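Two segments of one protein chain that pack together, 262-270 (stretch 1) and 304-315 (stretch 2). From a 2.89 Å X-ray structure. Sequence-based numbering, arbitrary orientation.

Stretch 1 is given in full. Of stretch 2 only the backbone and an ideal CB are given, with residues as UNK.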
ATOM      1  N   LEU A 262       5.518  -8.838 -17.217  1.00112.85           N
ATOM      2  CA  LEU A 262       5.739  -8.050 -18.428  1.00103.95           C
ATOM      3  C   LEU A 262       7.223  -7.743 -18.610  1.00 94.05           C
ATOM      4  O   LEU A 262       8.064  -8.093 -17.777  1.00 91.66           O
ATOM      5  CB  LEU A 262       4.931  -6.757 -18.373  1.00 99.18           C
ATOM      6  CG  LEU A 262       4.856  -6.130 -16.981  1.00100.48           C
ATOM      7  CD1 LEU A 262       6.229  -5.998 -16.330  1.00 96.75           C
ATOM      8  CD2 LEU A 262       4.184  -4.766 -17.050  1.00 91.02           C
ATOM      9  N   ASP A 263       7.529  -7.050 -19.714  1.00 86.06           N
ATOM     10  CA  ASP A 263       8.897  -6.849 -20.164  1.00 84.33           C
ATOM     11  C   ASP A 263       9.440  -5.439 -19.932  1.00 80.67           C
ATOM     12  O   ASP A 263      10.661  -5.262 -19.966  1.00 80.99           O
ATOM     13  CB  ASP A 263       9.019  -7.177 -21.668  1.00 84.66           C
ATOM     14  CG  ASP A 263       8.543  -8.586 -22.022  1.00 85.65           C
ATOM     15  OD1 ASP A 263       8.892  -9.551 -21.309  1.00 88.92           O
ATOM     16  OD2 ASP A 263       7.825  -8.731 -23.034  1.00 78.18           O
ATOM     17  N   ALA A 264       8.587  -4.436 -19.708  1.00 83.35           N
ATOM     18  CA  ALA A 264       9.077  -3.080 -19.465  1.00 76.06           C
ATOM     19  C   ALA A 264       8.050  -2.268 -18.687  1.00 72.52           C
ATOM     20  O   ALA A 264       6.858  -2.584 -18.675  1.00 74.34           O
ATOM     21  CB  ALA A 264       9.420  -2.362 -20.778  1.00 73.06           C
ATOM     22  N   VAL A 265       8.531  -1.185 -18.074  1.00 72.82           N
ATOM     23  CA  VAL A 265       7.722  -0.296 -17.240  1.00 69.58           C
ATOM     24  C   VAL A 265       8.077   1.150 -17.565  1.00 67.09           C
ATOM     25  O   VAL A 265       9.255   1.516 -17.574  1.00 69.91           O
ATOM     26  CB  VAL A 265       7.949  -0.569 -15.739  1.00 69.19           C
ATOM     27  CG1 VAL A 265       7.547   0.638 -14.903  1.00 71.19           C
ATOM     28  CG2 VAL A 265       7.196  -1.808 -15.288  1.00 70.98           C
ATOM     29  N   PHE A 266       7.063   1.978 -17.809  1.00 67.47           N
ATOM     30  CA  PHE A 266       7.248   3.410 -18.024  1.00 71.31           C
ATOM     31  C   PHE A 266       6.675   4.172 -16.836  1.00 69.90           C
ATOM     32  O   PHE A 266       5.485   4.046 -16.528  1.00 71.48           O
ATOM     33  CB  PHE A 266       6.587   3.857 -19.327  1.00 75.77           C
ATOM     34  CG  PHE A 266       7.285   3.351 -20.545  1.00 73.90           C
ATOM     35  CD1 PHE A 266       7.023   2.084 -21.030  1.00 76.24           C
ATOM     36  CD2 PHE A 266       8.225   4.134 -21.194  1.00 74.26           C
ATOM     37  CE1 PHE A 266       7.676   1.607 -22.149  1.00 73.55           C
ATOM     38  CE2 PHE A 266       8.877   3.665 -22.312  1.00 82.15           C
ATOM     39  CZ  PHE A 266       8.601   2.399 -22.790  1.00 78.62           C
ATOM     40  N   ASP A 267       7.519   4.956 -16.167  1.00 70.74           N
ATOM     41  CA  ASP A 267       7.162   5.611 -14.914  1.00 65.98           C
ATOM     42  C   ASP A 267       6.976   7.102 -15.154  1.00 64.82           C
ATOM     43  O   ASP A 267       7.923   7.807 -15.512  1.00 68.08           O
ATOM     44  CB  ASP A 267       8.230   5.368 -13.848  1.00 66.55           C
ATOM     45  CG  ASP A 267       7.672   5.413 -12.426  1.00 74.11           C
ATOM     46  OD1 ASP A 267       6.627   6.062 -12.186  1.00 69.76           O
ATOM     47  OD2 ASP A 267       8.290   4.790 -11.534  1.00 78.22           O
ATOM     48  N   THR A 268       5.745   7.575 -14.967  1.00 67.96           N
ATOM     49  CA  THR A 268       5.519   9.008 -14.818  1.00 63.81           C
ATOM     50  C   THR A 268       6.356   9.574 -13.685  1.00 61.68           C
ATOM     51  O   THR A 268       6.840  10.708 -13.759  1.00 59.95           O
ATOM     52  CB  THR A 268       4.047   9.281 -14.525  1.00 65.49           C
ATOM     53  OG1 THR A 268       3.217   8.476 -15.366  1.00 74.80           O
ATOM     54  CG2 THR A 268       3.722  10.746 -14.742  1.00 71.15           C
ATOM     55  N   CYS A 269       6.532   8.787 -12.621  1.00 65.52           N
ATOM     56  CA  CYS A 269       7.166   9.239 -11.387  1.00 67.89           C
ATOM     57  C   CYS A 269       6.325  10.335 -10.725  1.00 64.40           C
ATOM     58  O   CYS A 269       6.836  11.353 -10.250  1.00 63.82           O
ATOM     59  CB  CYS A 269       8.603   9.690 -11.650  1.00 65.89           C
ATOM     60  SG  CYS A 269       9.714   8.288 -11.883  1.00 67.86           S
ATOM     61  N   GLN A 270       5.014  10.088 -10.663  1.00 60.48           N
ATOM     62  CA  GLN A 270       4.045  11.047 -10.147  1.00 66.02           C
ATOM     63  C   GLN A 270       2.835  10.297  -9.590  1.00 67.65           C
ATOM     64  O   GLN A 270       2.428   9.270 -10.143  1.00 69.09           O
ATOM     65  CB  GLN A 270       3.592  12.035 -11.237  1.00 69.78           C
ATOM     66  CG  GLN A 270       4.707  12.899 -11.821  1.00 67.29           C
ATOM     67  CD  GLN A 270       4.183  14.032 -12.693  1.00 69.73           C
ATOM     68  OE1 GLN A 270       3.131  13.916 -13.323  1.00 68.40           O
ATOM     69  NE2 GLN A 270       4.913  15.138 -12.723  1.00 78.89           N
ATOM     70  N   UNK A 304      11.846 -12.036 -15.682  1.00 84.56           N
ATOM     71  CA  UNK A 304      12.370 -11.755 -17.008  1.00 82.49           C
ATOM     72  C   UNK A 304      13.209 -10.497 -16.937  1.00 82.57           C
ATOM     73  O   UNK A 304      12.907  -9.584 -16.161  1.00 82.84           O
ATOM     74  CB  UNK A 304      11.244 -11.607 -18.034  1.00 82.49           C
ATOM     75  N   UNK A 305      14.245 -10.443 -17.767  1.00 87.61           N
ATOM     76  CA  UNK A 305      14.886  -9.165 -18.031  1.00 90.21           C
ATOM     77  C   UNK A 305      13.812  -8.115 -18.282  1.00 84.02           C
ATOM     78  O   UNK A 305      12.734  -8.406 -18.814  1.00 80.79           O
ATOM     79  CB  UNK A 305      15.843  -9.264 -19.221  1.00 90.21           C
ATOM     80  N   UNK A 306      14.088  -6.894 -17.856  1.00 76.75           N
ATOM     81  CA  UNK A 306      13.135  -5.823 -18.063  1.00 77.29           C
ATOM     82  C   UNK A 306      13.827  -4.485 -18.054  1.00 76.19           C
ATOM     83  O   UNK A 306      14.912  -4.327 -17.486  1.00 75.21           O
ATOM     84  CB  UNK A 306      12.038  -5.860 -16.997  1.00 77.29           C
ATOM     85  N   UNK A 307      13.190  -3.517 -18.702  1.00 75.26           N
ATOM     86  CA  UNK A 307      13.696  -2.161 -18.776  1.00 77.91           C
ATOM     87  C   UNK A 307      12.804  -1.215 -17.999  1.00 79.14           C
ATOM     88  O   UNK A 307      11.600  -1.445 -17.872  1.00 78.64           O
ATOM     89  CB  UNK A 307      13.812  -1.708 -20.233  1.00 77.91           C
ATOM     90  N   UNK A 308      13.406  -0.151 -17.467  1.00 76.74           N
ATOM     91  CA  UNK A 308      12.710   0.823 -16.634  1.00 72.60           C
ATOM     92  C   UNK A 308      12.975   2.219 -17.168  1.00 72.07           C
ATOM     93  O   UNK A 308      14.130   2.655 -17.225  1.00 75.21           O
ATOM     94  CB  UNK A 308      13.147   0.711 -15.172  1.00 72.60           C
ATOM     95  N   UNK A 309      11.906   2.925 -17.521  1.00 72.42           N
ATOM     96  CA  UNK A 309      11.981   4.261 -18.102  1.00 75.62           C
ATOM     97  C   UNK A 309      11.367   5.265 -17.130  1.00 74.12           C
ATOM     98  O   UNK A 309      10.154   5.251 -16.898  1.00 71.50           O
ATOM     99  CB  UNK A 309      11.271   4.311 -19.456  1.00 75.62           C
ATOM    100  N   UNK A 310      12.210   6.134 -16.560  1.00 75.73           N
ATOM    101  CA  UNK A 310      11.816   7.270 -15.741  1.00 77.12           C
ATOM    102  C   UNK A 310      12.144   8.569 -16.476  1.00 81.63           C
ATOM    103  O   UNK A 310      13.063   8.599 -17.300  1.00 82.00           O
ATOM    104  CB  UNK A 310      12.513   7.226 -14.380  1.00 77.12           C
ATOM    105  N   UNK A 311      11.437   9.664 -16.198  1.00 83.25           N
ATOM    106  CA  UNK A 311      11.770  10.924 -16.875  1.00 82.26           C
ATOM    107  C   UNK A 311      13.072  11.512 -16.356  1.00 83.93           C
ATOM    108  O   UNK A 311      13.378  11.440 -15.164  1.00 80.17           O
ATOM    109  CB  UNK A 311      10.639  11.939 -16.698  1.00 82.26           C
ATOM    110  N   UNK A 312      13.849  12.084 -17.281  1.00 91.27           N
ATOM    111  CA  UNK A 312      15.101  12.738 -16.913  1.00 91.00           C
ATOM    112  C   UNK A 312      14.892  13.681 -15.739  1.00 92.25           C
ATOM    113  O   UNK A 312      15.628  13.637 -14.747  1.00 88.86           O
ATOM    114  CB  UNK A 312      15.680  13.501 -18.106  1.00 91.00           C
ATOM    115  N   UNK A 313      13.879  14.539 -15.841  1.00 92.63           N
ATOM    116  CA  UNK A 313      13.564  15.511 -14.801  1.00 94.19           C
ATOM    117  C   UNK A 313      12.759  14.815 -13.699  1.00 86.33           C
ATOM    118  O   UNK A 313      11.578  15.079 -13.474  1.00 81.10           O
ATOM    119  CB  UNK A 313      12.791  16.699 -15.377  1.00 94.19           C
ATOM    120  N   UNK A 314      13.422  13.879 -13.018  1.00 86.30           N
ATOM    121  CA  UNK A 314      12.883  13.283 -11.798  1.00 82.61           C
ATOM    122  C   UNK A 314      13.987  13.077 -10.773  1.00 82.95           C
ATOM    123  O   UNK A 314      14.961  12.360 -11.031  1.00 80.92           O
ATOM    124  CB  UNK A 314      12.192  11.953 -12.106  1.00 82.61           C
ATOM    125  N   UNK A 315      13.780  13.659  -9.595  1.00 84.82           N
ATOM    126  CA  UNK A 315      14.761  13.723  -8.519  1.00 87.48           C
ATOM    127  C   UNK A 315      14.554  12.555  -7.560  1.00 87.16           C
ATOM    128  O   UNK A 315      13.931  12.694  -6.510  1.00 92.90           O
ATOM    129  CB  UNK A 315      14.663  15.056  -7.774  1.00 87.48           C
TER

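Strand 264-267 and the strand at 306-311 run parallel, their directions 9° apart, so each position can be judged by its register and by the line from CA to CB.

At 304 that line points toward stretch 1, with the ideal CB 4.5 Å from Asp263 OD1. A carboxylate within reach favours a basic or other donor side chain. The residue is Arg304: its NE lies 2.3 Å from Asp263 OD1, a very short hydrogen bond and salt bridge, with the oxygen at the guanidinium edge.

At 305 the ideal CB has nothing of stretch 1 within 5.5 Å, so almost any polar residue would serve; Glu305 leads away.

At 306 the ideal CB would sit 3.3 Å from Asp263 O, close but not prohibitive, and small residues suit best. Gly306 brings its CA to 3.2 Å from Asp263 O in a CA-H...O contact.

Position 307 pairs with Ala264, and its ideal CB, 4.5 Å from Ala264 CB, has room; a small residue would do as well as none. The residue is Gly307. Its N gives a weak 3.3 Å hydrogen bond to Asp263 O, and its O accepts from Val265 N at 3.1 Å.

Position 308 pairs with Val265, and both side chains lie on one face of the sheet, along which Asp267 offers a carboxylate. An apolar residue could cover the valine; a long one ending in a donor could also reach the acid. Tyr308, chi1 t, does both: CD1 is 3.9 Å from Val265 CG1, and OH donates to Asp267 OD2 at a very short 2.5 Å.

At 309 the ideal CB is 3.5 Å from Phe266 CD2, on the face shared with Ala264, which invites an aromatic or broad aliphatic group. Tyr309 stacks offset on the Phe266 ring, centroids 4.5 Å apart and planes at 10°. Its backbone continues the ladder: N to Val265 O, 3.0 Å; O from Asp267 N, 2.8 Å.

At 310 CB points sideways, 3.9 Å from Cys269 SG, and many residues with an outward end would fit; Arg310 leads away.

At 311, phi -72° and psi 142° permit proline, among others, and CB points toward stretch 1. Pro311 sets CD 3.1 Å from Asp267 O and 3.8 Å from Cys269 SG.

Positions 312, 313 and 315 are out of reach and weakly constrained: Ala312, Asn313, Asp315.

At 314 the ideal CB, 4.3 Å from Cys269 CB, favours an apolar or aromatic group. Tyr314 lays a ring face against the cysteine, with SG 3.7 Å and CB 3.6 Å from the ring centroid.

Stretch 2, residues 304-315: REGGYYRPANYD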
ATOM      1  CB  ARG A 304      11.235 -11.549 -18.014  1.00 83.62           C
ATOM      2  CG  ARG A 304      11.136 -12.576 -19.092  1.00 87.19           C
ATOM      3  CD  ARG A 304      10.445 -11.970 -20.293  1.00 94.02           C
ATOM      4  NE  ARG A 304       9.105 -11.469 -19.998  1.00101.05           N
ATOM      5  CZ  ARG A 304       8.053 -12.245 -19.756  1.00110.44           C
ATOM      6  NH1 ARG A 304       8.193 -13.563 -19.741  1.00112.38           N
ATOM      7  NH2 ARG A 304       6.866 -11.705 -19.519  1.00113.54           N
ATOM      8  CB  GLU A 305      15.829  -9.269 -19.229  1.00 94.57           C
ATOM      9  CG  GLU A 305      16.866 -10.377 -19.094  1.00106.56           C
ATOM     10  CD  GLU A 305      18.290  -9.866 -18.953  1.00112.77           C
ATOM     11  OE1 GLU A 305      18.523  -8.649 -19.094  1.00116.73           O
ATOM     12  OE2 GLU A 305      19.187 -10.693 -18.689  1.00124.72           O
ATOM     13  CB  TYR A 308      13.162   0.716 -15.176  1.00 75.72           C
ATOM     14  CG  TYR A 308      12.518   1.743 -14.261  1.00 72.44           C
ATOM     15  CD1 TYR A 308      11.152   1.724 -14.023  1.00 70.92           C
ATOM     16  CD2 TYR A 308      13.277   2.719 -13.623  1.00 76.41           C
ATOM     17  CE1 TYR A 308      10.560   2.652 -13.189  1.00 74.57           C
ATOM     18  CE2 TYR A 308      12.693   3.649 -12.788  1.00 75.51           C
ATOM     19  CZ  TYR A 308      11.328   3.609 -12.573  1.00 74.42           C
ATOM     20  OH  TYR A 308      10.727   4.530 -11.745  1.00 68.50           O
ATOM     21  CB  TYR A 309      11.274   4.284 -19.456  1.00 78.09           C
ATOM     22  CG  TYR A 309      11.870   3.296 -20.432  1.00 78.97           C
ATOM     23  CD1 TYR A 309      11.446   1.972 -20.466  1.00 78.79           C
ATOM     24  CD2 TYR A 309      12.867   3.687 -21.311  1.00 76.36           C
ATOM     25  CE1 TYR A 309      12.000   1.068 -21.360  1.00 81.22           C
ATOM     26  CE2 TYR A 309      13.420   2.801 -22.198  1.00 83.19           C
ATOM     27  CZ  TYR A 309      12.988   1.491 -22.224  1.00 84.08           C
ATOM     28  OH  TYR A 309      13.558   0.615 -23.122  1.00 83.96           O
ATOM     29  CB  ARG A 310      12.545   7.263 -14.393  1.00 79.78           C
ATOM     30  CG  ARG A 310      13.961   7.814 -14.473  1.00 89.23           C
ATOM     31  CD  ARG A 310      14.692   7.729 -13.145  1.00 94.81           C
ATOM     32  NE  ARG A 310      16.112   8.023 -13.314  1.00 98.39           N
ATOM     33  CZ  ARG A 310      17.018   7.127 -13.693  1.00100.53           C
ATOM     34  NH1 ARG A 310      16.652   5.878 -13.949  1.00102.40           N
ATOM     35  NH2 ARG A 310      18.288   7.481 -13.825  1.00105.19           N
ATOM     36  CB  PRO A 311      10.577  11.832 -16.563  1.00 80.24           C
ATOM     37  CG  PRO A 311       9.972  11.270 -15.327  1.00 73.33           C
ATOM     38  CD  PRO A 311      10.240   9.789 -15.343  1.00 73.78           C
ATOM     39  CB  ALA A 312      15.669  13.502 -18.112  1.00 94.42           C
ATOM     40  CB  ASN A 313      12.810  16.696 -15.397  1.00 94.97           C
ATOM     41  CG  ASN A 313      13.690  17.587 -16.260  1.00102.84           C
ATOM     42  OD1 ASN A 313      14.864  17.300 -16.480  1.00100.91           O
ATOM     43  ND2 ASN A 313      13.117  18.677 -16.755  1.00106.18           N
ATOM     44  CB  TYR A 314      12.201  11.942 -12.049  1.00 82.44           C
ATOM     45  CG  TYR A 314      11.767  11.276 -10.756  1.00 77.76           C
ATOM     46  CD1 TYR A 314      10.824  11.870  -9.923  1.00 80.95           C
ATOM     47  CD2 TYR A 314      12.317  10.069 -10.355  1.00 80.11           C
ATOM     48  CE1 TYR A 314      10.435  11.275  -8.736  1.00 74.83           C
ATOM     49  CE2 TYR A 314      11.932   9.463  -9.165  1.00 77.92           C
ATOM     50  CZ  TYR A 314      10.994  10.070  -8.361  1.00 75.69           C
ATOM     51  OH  TYR A 314      10.624   9.463  -7.182  1.00 68.57           O
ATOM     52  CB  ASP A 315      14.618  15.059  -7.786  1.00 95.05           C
ATOM     53  CG  ASP A 315      13.178  15.330  -7.307  1.00 90.32           C
ATOM     54  OD1 ASP A 315      12.246  14.618  -7.727  1.00 80.33           O
ATOM     55  OD2 ASP A 315      12.986  16.257  -6.502  1.00 93.42           O
TER
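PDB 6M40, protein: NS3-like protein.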